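Local coordinates for uncharacterized protein PF1083 (Pyrococcus furiosus, PDB 3NRN), which is of unknown function but binds adenosine monophosphate and is probably a flavin-dependent oxidoreductase of the amine oxidase type, at residues 45-50 with 312-317; 56-61 with 387-392. All coordinates share one frame; numbering follows the deposited sequence.

Contact 1. Residues 45-50 with 312-317; sequences KGFQLS and YTLIMA
Phe47 meets Tyr312 and Leu314 with one flank of its ring, and the two aromatic side chains cross at about a right angle. Their contact is not a stack: Phe47 CZ, the tip of its ring, lies 3.6 Å from Tyr312 CB, at the root of the tyrosine. The tyrosine ring itself leads away from strand 47-50, and its OH bonds to Glu345. Leu314 slides past Phe47 in the opposite direction; Leu314 CB lies at the edge of the ring, near its plane, 3.9 Å from Phe47 CD1. With CG anti to the backbone N (chi1 174°), Leu314 sends its two methyls on towards Leu49, and Leu314 CD1 sits 3.8 Å from Leu49 CD2. Leu314 CD2 also approaches the carbonyl oxygen of Gln48, at 3.7 Å. Farther along, selenomethionine Met316 is extended beyond CG, which carries Met316 CE up to the backbone of the other strand, 3.9 Å from both Leu49 CA and Ser50 N.

No hydrogen bond joins the two segments. Their strand axes run 9° from parallel but 8.8 Å apart, too far for sheet pairing. Strand 312-320 instead bonds its sheet neighbours through Thr313 with Val276 and Met316 with Asn298, while Leu49 pairs with Leu42 of the hairpin 41-50. The arrangement is face packing of a beta hairpin on a mixed beta sheet, closed by apolar side chains.

Contact 2. Residues 56-61 with 387-392; sequences MIPHGE and IEVDGI
Asp390 turns its CG anti to its own carbonyl carbon (chi1 -89°), which delivers its carboxylate to the turn at His59. Asp390 OD2 accepts the backbone N-H of His59 N at 2.8 Å, met nearly along the C-O axis of the carboxylate although the N-H...O angle is bent to 144°. His59 CG is likewise anti to its carbonyl carbon, placing the imidazole beside the same group. The ring crosses the carboxylate obliquely, the two planes 47° apart, with Asp390 CB at the ring edge. Ile57 CG2 and Pro58 CD also press on Asp390 OD2, at 3.1 and 3.2 Å, so a carboxylate oxygen is bedded among carbons.

Pro58 is wedged against the start of helix 388-402. Pro58 CD meets Val389 CG2 at 3.4 Å, tighter than usual for two carbons, while Pro58 CB packs on Ile387 CG2. The type I turn from Ile57 to Gly60 puts the proline and histidine at its two central positions.

Three waters bridge the segments: between Met56 O and Glu388 OE1, between His59 NE2 and Ile387 N, and between Gly60 O and Asp390 OD1. Outside, Asp390 OD1 takes the N-H of Leu65 and His59 ND1 bonds to Gly179 O.

Both oxygens of the buried Asp390 are thus supplied with donors, a setting that would probably stabilise its negative charge, and this single side chain ties the turn, helix 64-72 and helix 388-402 together.

Overall arrangement
Both contacts are buried, but contact 2 lies near the middle of the chain, about 6 Å from its centre, whereas the centre of contact 1 is about 19 Å out. They share no element: 47-50 with 312-320 joins a hairpin to the mixed sheet, while 56-61 with 387-392 joins a turn to the start of a helix. Strands 47-50 and 56-57 nevertheless follow each other in the chain, so one short run of sequence serves both; the contact centres are 20 Å apart and their nearest atoms about 7 Å. Contact 1 is closed mainly by apolar side chains, with no hydrogen bond across it, contact 2 by a carboxylate, waters and a proline wedge, with the side chain of Val389 about 8 Å from bound AMP.

Contact 1. Residues 45-50 with 312-317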
ATOM      1  N   LYS A  45       4.084 -19.348  13.721  1.00 43.78           N
ATOM      2  CA  LYS A  45       3.650 -20.738  13.689  1.00 38.18           C
ATOM      3  C   LYS A  45       3.956 -21.457  12.375  1.00 33.78           C
ATOM      4  O   LYS A  45       3.094 -22.140  11.819  1.00 37.97           O
ATOM      5  CB  LYS A  45       2.149 -20.808  13.973  1.00 40.59           C
ATOM      6  CG  LYS A  45       1.750 -20.400  15.384  1.00 39.45           C
ATOM      7  CD  LYS A  45       0.244 -20.508  15.563  1.00 49.43           C
ATOM      8  CE  LYS A  45      -0.164 -20.397  17.023  1.00 52.98           C
ATOM      9  NZ  LYS A  45       0.284 -19.119  17.630  1.00 57.10           N
ATOM     10  N   GLY A  46       5.178 -21.294  11.879  1.00 34.91           N
ATOM     11  CA  GLY A  46       5.574 -21.957  10.649  1.00 39.64           C
ATOM     12  C   GLY A  46       5.116 -21.297   9.363  1.00 39.71           C
ATOM     13  O   GLY A  46       5.316 -21.837   8.273  1.00 41.86           O
ATOM     14  N   PHE A  47       4.493 -20.131   9.488  1.00 38.75           N
ATOM     15  CA  PHE A  47       4.010 -19.383   8.332  1.00 32.43           C
ATOM     16  C   PHE A  47       4.737 -18.052   8.263  1.00 31.79           C
ATOM     17  O   PHE A  47       5.140 -17.502   9.288  1.00 31.08           O
ATOM     18  CB  PHE A  47       2.517 -19.097   8.468  1.00 37.91           C
ATOM     19  CG  PHE A  47       1.638 -20.254   8.129  1.00 36.19           C
ATOM     20  CD1 PHE A  47       1.132 -20.399   6.846  1.00 33.94           C
ATOM     21  CD2 PHE A  47       1.287 -21.184   9.099  1.00 42.76           C
ATOM     22  CE1 PHE A  47       0.285 -21.452   6.531  1.00 41.88           C
ATOM     23  CE2 PHE A  47       0.441 -22.243   8.796  1.00 43.18           C
ATOM     24  CZ  PHE A  47      -0.062 -22.376   7.509  1.00 47.03           C
ATOM     25  N   GLN A  48       4.904 -17.532   7.055  1.00 29.40           N
ATOM     26  CA  GLN A  48       5.544 -16.236   6.894  1.00 33.90           C
ATOM     27  C   GLN A  48       4.427 -15.233   6.643  1.00 25.96           C
ATOM     28  O   GLN A  48       4.008 -15.040   5.505  1.00 28.79           O
ATOM     29  CB  GLN A  48       6.510 -16.241   5.708  1.00 31.70           C
ATOM     30  CG  GLN A  48       7.823 -16.969   5.959  1.00 28.87           C
ATOM     31  CD  GLN A  48       8.692 -16.268   6.993  1.00 46.87           C
ATOM     32  OE1 GLN A  48       8.953 -15.065   6.896  1.00 43.37           O
ATOM     33  NE2 GLN A  48       9.153 -17.021   7.983  1.00 35.54           N
ATOM     34  N   LEU A  49       3.922 -14.620   7.707  1.00 29.69           N
ATOM     35  CA  LEU A  49       2.856 -13.636   7.558  1.00 34.87           C
ATOM     36  C   LEU A  49       3.506 -12.275   7.294  1.00 35.32           C
ATOM     37  O   LEU A  49       4.726 -12.193   7.116  1.00 35.71           O
ATOM     38  CB  LEU A  49       1.991 -13.596   8.823  1.00 29.38           C
ATOM     39  CG  LEU A  49       1.408 -14.952   9.256  1.00 28.72           C
ATOM     40  CD1 LEU A  49       0.622 -14.784  10.548  1.00 24.71           C
ATOM     41  CD2 LEU A  49       0.525 -15.523   8.168  1.00 22.61           C
ATOM     42  N   SER A  50       2.709 -11.211   7.257  1.00 33.13           N
ATOM     43  CA  SER A  50       3.266  -9.887   7.003  1.00 32.10           C
ATOM     44  C   SER A  50       2.784  -8.843   7.996  1.00 33.00           C
ATOM     45  O   SER A  50       1.774  -9.037   8.667  1.00 28.37           O
ATOM     46  CB  SER A  50       2.917  -9.429   5.589  1.00 37.86           C
ATOM     47  OG  SER A  50       1.528  -9.194   5.464  1.00 41.61           O
ATOM     48  N   TYR A 312       0.336 -27.134   4.126  1.00 57.29           N
ATOM     49  CA  TYR A 312      -0.640 -26.066   4.279  1.00 54.91           C
ATOM     50  C   TYR A 312      -0.526 -24.991   3.213  1.00 53.31           C
ATOM     51  O   TYR A 312       0.519 -24.818   2.588  1.00 51.14           O
ATOM     52  CB  TYR A 312      -0.492 -25.408   5.649  1.00 49.46           C
ATOM     53  CG  TYR A 312      -1.173 -26.146   6.772  1.00 51.94           C
ATOM     54  CD1 TYR A 312      -2.561 -26.202   6.849  1.00 48.05           C
ATOM     55  CD2 TYR A 312      -0.428 -26.774   7.769  1.00 53.17           C
ATOM     56  CE1 TYR A 312      -3.193 -26.862   7.895  1.00 51.30           C
ATOM     57  CE2 TYR A 312      -1.050 -27.439   8.819  1.00 51.82           C
ATOM     58  CZ  TYR A 312      -2.433 -27.477   8.877  1.00 56.91           C
ATOM     59  OH  TYR A 312      -3.052 -28.127   9.921  1.00 59.45           O
ATOM     60  N   THR A 313      -1.627 -24.280   3.010  1.00 50.54           N
ATOM     61  CA  THR A 313      -1.679 -23.183   2.064  1.00 47.51           C
ATOM     62  C   THR A 313      -2.001 -21.957   2.915  1.00 47.69           C
ATOM     63  O   THR A 313      -2.752 -22.054   3.888  1.00 42.90           O
ATOM     64  CB  THR A 313      -2.788 -23.382   1.024  1.00 50.06           C
ATOM     65  OG1 THR A 313      -2.594 -24.630   0.348  1.00 68.07           O
ATOM     66  CG2 THR A 313      -2.764 -22.256   0.011  1.00 50.17           C
ATOM     67  N   LEU A 314      -1.422 -20.815   2.561  1.00 37.86           N
ATOM     68  CA  LEU A 314      -1.655 -19.590   3.307  1.00 34.09           C
ATOM     69  C   LEU A 314      -2.653 -18.689   2.587  1.00 35.47           C
ATOM     70  O   LEU A 314      -2.445 -18.307   1.439  1.00 27.51           O
ATOM     71  CB  LEU A 314      -0.327 -18.854   3.527  1.00 34.75           C
ATOM     72  CG  LEU A 314      -0.350 -17.465   4.178  1.00 36.25           C
ATOM     73  CD1 LEU A 314      -1.197 -17.486   5.442  1.00 28.21           C
ATOM     74  CD2 LEU A 314       1.081 -17.028   4.495  1.00 27.07           C
ATOM     75  N   ILE A 315      -3.752 -18.375   3.265  1.00 35.54           N
ATOM     76  CA  ILE A 315      -4.781 -17.508   2.705  1.00 27.86           C
ATOM     77  C   ILE A 315      -4.815 -16.221   3.522  1.00 32.78           C
ATOM     78  O   ILE A 315      -4.802 -16.264   4.752  1.00 25.76           O
ATOM     79  CB  ILE A 315      -6.180 -18.170   2.773  1.00 32.43           C
ATOM     80  CG1 ILE A 315      -6.261 -19.327   1.774  1.00 23.61           C
ATOM     81  CG2 ILE A 315      -7.274 -17.125   2.499  1.00 31.86           C
ATOM     82  CD1 ILE A 315      -6.208 -18.899   0.325  1.00 32.64           C
HETATM   83  N   MSE A 316      -4.842 -15.082   2.838  1.00 30.35           N
HETATM   84  CA  MSE A 316      -4.897 -13.789   3.515  1.00 28.84           C
HETATM   85  C   MSE A 316      -6.096 -13.019   2.990  1.00 32.69           C
HETATM   86  O   MSE A 316      -6.216 -12.797   1.785  1.00 31.42           O
HETATM   87  CB  MSE A 316      -3.621 -12.969   3.264  1.00 35.41           C
HETATM   88  CG  MSE A 316      -2.364 -13.435   4.018  1.00 24.80           C
HETATM   89 SE   MSE A 316      -0.972 -12.282   3.740  1.00 22.72          SE
HETATM   90  CE  MSE A 316       0.301 -13.003   4.732  1.00 21.15           C
ATOM     91  N   ALA A 317      -6.984 -12.623   3.896  1.00 29.45           N
ATOM     92  CA  ALA A 317      -8.175 -11.876   3.517  1.00 25.21           C
ATOM     93  C   ALA A 317      -8.114 -10.483   4.117  1.00 25.08           C
ATOM     94  O   ALA A 317      -7.625 -10.294   5.233  1.00 23.81           O
ATOM     95  CB  ALA A 317      -9.434 -12.597   3.998  1.00 24.26           C
TER

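Contact 2. Residues 56-61 with 387-392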
HETATM    1  N   MSE A  56       2.040  -8.825  -1.716  1.00 25.93           N
HETATM    2  CA  MSE A  56       1.558  -8.542  -3.059  1.00 24.17           C
HETATM    3  C   MSE A  56       1.680  -7.053  -3.391  1.00 27.62           C
HETATM    4  O   MSE A  56       1.653  -6.202  -2.505  1.00 27.47           O
HETATM    5  CB  MSE A  56       0.089  -8.989  -3.129  1.00 25.16           C
HETATM    6  CG  MSE A  56      -0.650  -8.814  -4.455  1.00 30.30           C
HETATM    7 SE   MSE A  56      -2.368  -9.482  -4.346  1.00 25.47          SE
HETATM    8  CE  MSE A  56      -2.994  -8.528  -3.009  1.00 25.21           C
ATOM      9  N   ILE A  57       1.823  -6.753  -4.674  1.00 22.40           N
ATOM     10  CA  ILE A  57       1.921  -5.382  -5.148  1.00 22.17           C
ATOM     11  C   ILE A  57       0.673  -5.188  -6.011  1.00 25.11           C
ATOM     12  O   ILE A  57       0.377  -6.020  -6.859  1.00 25.09           O
ATOM     13  CB  ILE A  57       3.223  -5.192  -5.966  1.00 22.89           C
ATOM     14  CG1 ILE A  57       4.428  -5.469  -5.058  1.00 15.57           C
ATOM     15  CG2 ILE A  57       3.288  -3.785  -6.557  1.00 22.02           C
ATOM     16  CD1 ILE A  57       5.779  -5.439  -5.765  1.00 27.29           C
ATOM     17  N   PRO A  58      -0.078  -4.091  -5.799  1.00 24.61           N
ATOM     18  CA  PRO A  58      -1.304  -3.816  -6.561  1.00 24.77           C
ATOM     19  C   PRO A  58      -1.230  -3.956  -8.085  1.00 24.67           C
ATOM     20  O   PRO A  58      -2.170  -4.449  -8.714  1.00 21.05           O
ATOM     21  CB  PRO A  58      -1.674  -2.398  -6.124  1.00 21.24           C
ATOM     22  CG  PRO A  58      -1.150  -2.335  -4.719  1.00 21.86           C
ATOM     23  CD  PRO A  58       0.211  -2.988  -4.870  1.00 19.01           C
ATOM     24  N   HIS A  59      -0.129  -3.527  -8.684  1.00 22.18           N
ATOM     25  CA  HIS A  59      -0.000  -3.618 -10.134  1.00 20.70           C
ATOM     26  C   HIS A  59       1.144  -4.531 -10.552  1.00 18.59           C
ATOM     27  O   HIS A  59       1.668  -4.420 -11.658  1.00 22.54           O
ATOM     28  CB  HIS A  59       0.170  -2.213 -10.721  1.00 23.44           C
ATOM     29  CG  HIS A  59      -0.999  -1.314 -10.459  1.00 26.27           C
ATOM     30  ND1 HIS A  59      -2.225  -1.496 -11.063  1.00 19.13           N
ATOM     31  CD2 HIS A  59      -1.148  -0.267  -9.610  1.00 16.55           C
ATOM     32  CE1 HIS A  59      -3.079  -0.602 -10.595  1.00 22.21           C
ATOM     33  NE2 HIS A  59      -2.451   0.154  -9.713  1.00 18.85           N
ATOM     34  N   GLY A  60       1.528  -5.428  -9.650  1.00 22.41           N
ATOM     35  CA  GLY A  60       2.590  -6.378  -9.930  1.00 22.52           C
ATOM     36  C   GLY A  60       3.903  -5.849 -10.480  1.00 24.75           C
ATOM     37  O   GLY A  60       4.523  -4.934  -9.928  1.00 19.25           O
ATOM     38  N   GLU A  61       4.320  -6.443 -11.590  1.00 24.63           N
ATOM     39  CA  GLU A  61       5.579  -6.116 -12.256  1.00 27.24           C
ATOM     40  C   GLU A  61       5.515  -4.852 -13.092  1.00 23.12           C
ATOM     41  O   GLU A  61       6.543  -4.361 -13.564  1.00 23.64           O
ATOM     42  CB  GLU A  61       5.969  -7.258 -13.200  1.00 32.23           C
ATOM     43  CG  GLU A  61       5.436  -8.636 -12.811  1.00 34.66           C
ATOM     44  CD  GLU A  61       5.560  -9.659 -13.937  1.00 45.39           C
ATOM     45  OE1 GLU A  61       5.073 -10.798 -13.757  1.00 34.93           O
ATOM     46  OE2 GLU A  61       6.143  -9.328 -14.999  1.00 39.20           O
ATOM     47  N   ILE A 387      -2.599   3.296  -5.760  1.00 19.66           N
ATOM     48  CA  ILE A 387      -3.100   2.292  -4.829  1.00 24.63           C
ATOM     49  C   ILE A 387      -2.027   1.674  -3.929  1.00 22.15           C
ATOM     50  O   ILE A 387      -0.993   1.195  -4.403  1.00 19.63           O
ATOM     51  CB  ILE A 387      -3.832   1.161  -5.607  1.00 27.04           C
ATOM     52  CG1 ILE A 387      -5.057   1.746  -6.316  1.00 23.46           C
ATOM     53  CG2 ILE A 387      -4.225   0.037  -4.668  1.00 15.87           C
ATOM     54  CD1 ILE A 387      -5.723   0.798  -7.292  1.00 24.78           C
ATOM     55  N   GLU A 388      -2.290   1.699  -2.627  1.00 15.78           N
ATOM     56  CA  GLU A 388      -1.397   1.143  -1.610  1.00 24.68           C
ATOM     57  C   GLU A 388       0.107   1.352  -1.853  1.00 16.20           C
ATOM     58  O   GLU A 388       0.543   2.484  -2.026  1.00 22.23           O
ATOM     59  CB  GLU A 388      -1.691  -0.348  -1.422  1.00 27.44           C
ATOM     60  CG  GLU A 388      -1.135  -0.904  -0.127  1.00 39.51           C
ATOM     61  CD  GLU A 388      -0.821  -2.376  -0.224  1.00 41.77           C
ATOM     62  OE1 GLU A 388      -0.267  -2.780  -1.268  1.00 37.02           O
ATOM     63  OE2 GLU A 388      -1.107  -3.118   0.741  1.00 35.32           O
ATOM     64  N   VAL A 389       0.896   0.274  -1.878  1.00 19.18           N
ATOM     65  CA  VAL A 389       2.343   0.417  -2.055  1.00 24.12           C
ATOM     66  C   VAL A 389       2.769   0.996  -3.399  1.00 21.45           C
ATOM     67  O   VAL A 389       3.811   1.641  -3.492  1.00 18.54           O
ATOM     68  CB  VAL A 389       3.113  -0.910  -1.772  1.00 25.27           C
ATOM     69  CG1 VAL A 389       2.958  -1.275  -0.307  1.00 26.34           C
ATOM     70  CG2 VAL A 389       2.610  -2.041  -2.657  1.00 22.88           C
ATOM     71  N   ASP A 390       1.985   0.772  -4.446  1.00 17.88           N
ATOM     72  CA  ASP A 390       2.334   1.380  -5.719  1.00 20.00           C
ATOM     73  C   ASP A 390       2.106   2.879  -5.498  1.00 17.73           C
ATOM     74  O   ASP A 390       2.827   3.719  -6.037  1.00 18.70           O
ATOM     75  CB  ASP A 390       1.455   0.841  -6.856  1.00 15.98           C
ATOM     76  CG  ASP A 390       2.047  -0.410  -7.509  1.00 20.96           C
ATOM     77  OD1 ASP A 390       3.174  -0.335  -8.046  1.00 20.25           O
ATOM     78  OD2 ASP A 390       1.389  -1.464  -7.487  1.00 22.79           O
ATOM     79  N   GLY A 391       1.102   3.203  -4.682  1.00 18.36           N
ATOM     80  CA  GLY A 391       0.815   4.593  -4.367  1.00 14.97           C
ATOM     81  C   GLY A 391       1.973   5.189  -3.583  1.00 18.35           C
ATOM     82  O   GLY A 391       2.340   6.356  -3.764  1.00 19.33           O
ATOM     83  N   ILE A 392       2.557   4.388  -2.700  1.00 16.88           N
ATOM     84  CA  ILE A 392       3.690   4.844  -1.911  1.00 14.07           C
ATOM     85  C   ILE A 392       4.859   5.162  -2.845  1.00 15.16           C
ATOM     86  O   ILE A 392       5.487   6.215  -2.729  1.00 20.56           O
ATOM     87  CB  ILE A 392       4.117   3.769  -0.887  1.00 20.17           C
ATOM     88  CG1 ILE A 392       3.054   3.665   0.214  1.00 21.19           C
ATOM     89  CG2 ILE A 392       5.494   4.105  -0.304  1.00 24.28           C
ATOM     90  CD1 ILE A 392       3.363   2.632   1.282  1.00 16.58           C
TER
HETATM   91  O   HOH W   1      -0.616  -5.011  -2.374  1.00 35.93           O
HETATM   92  O   HOH W   2      -2.321   2.841  -8.263  1.00 22.13           O
HETATM   93  O   HOH W   3       4.314  -2.217  -9.348  1.00 19.88           O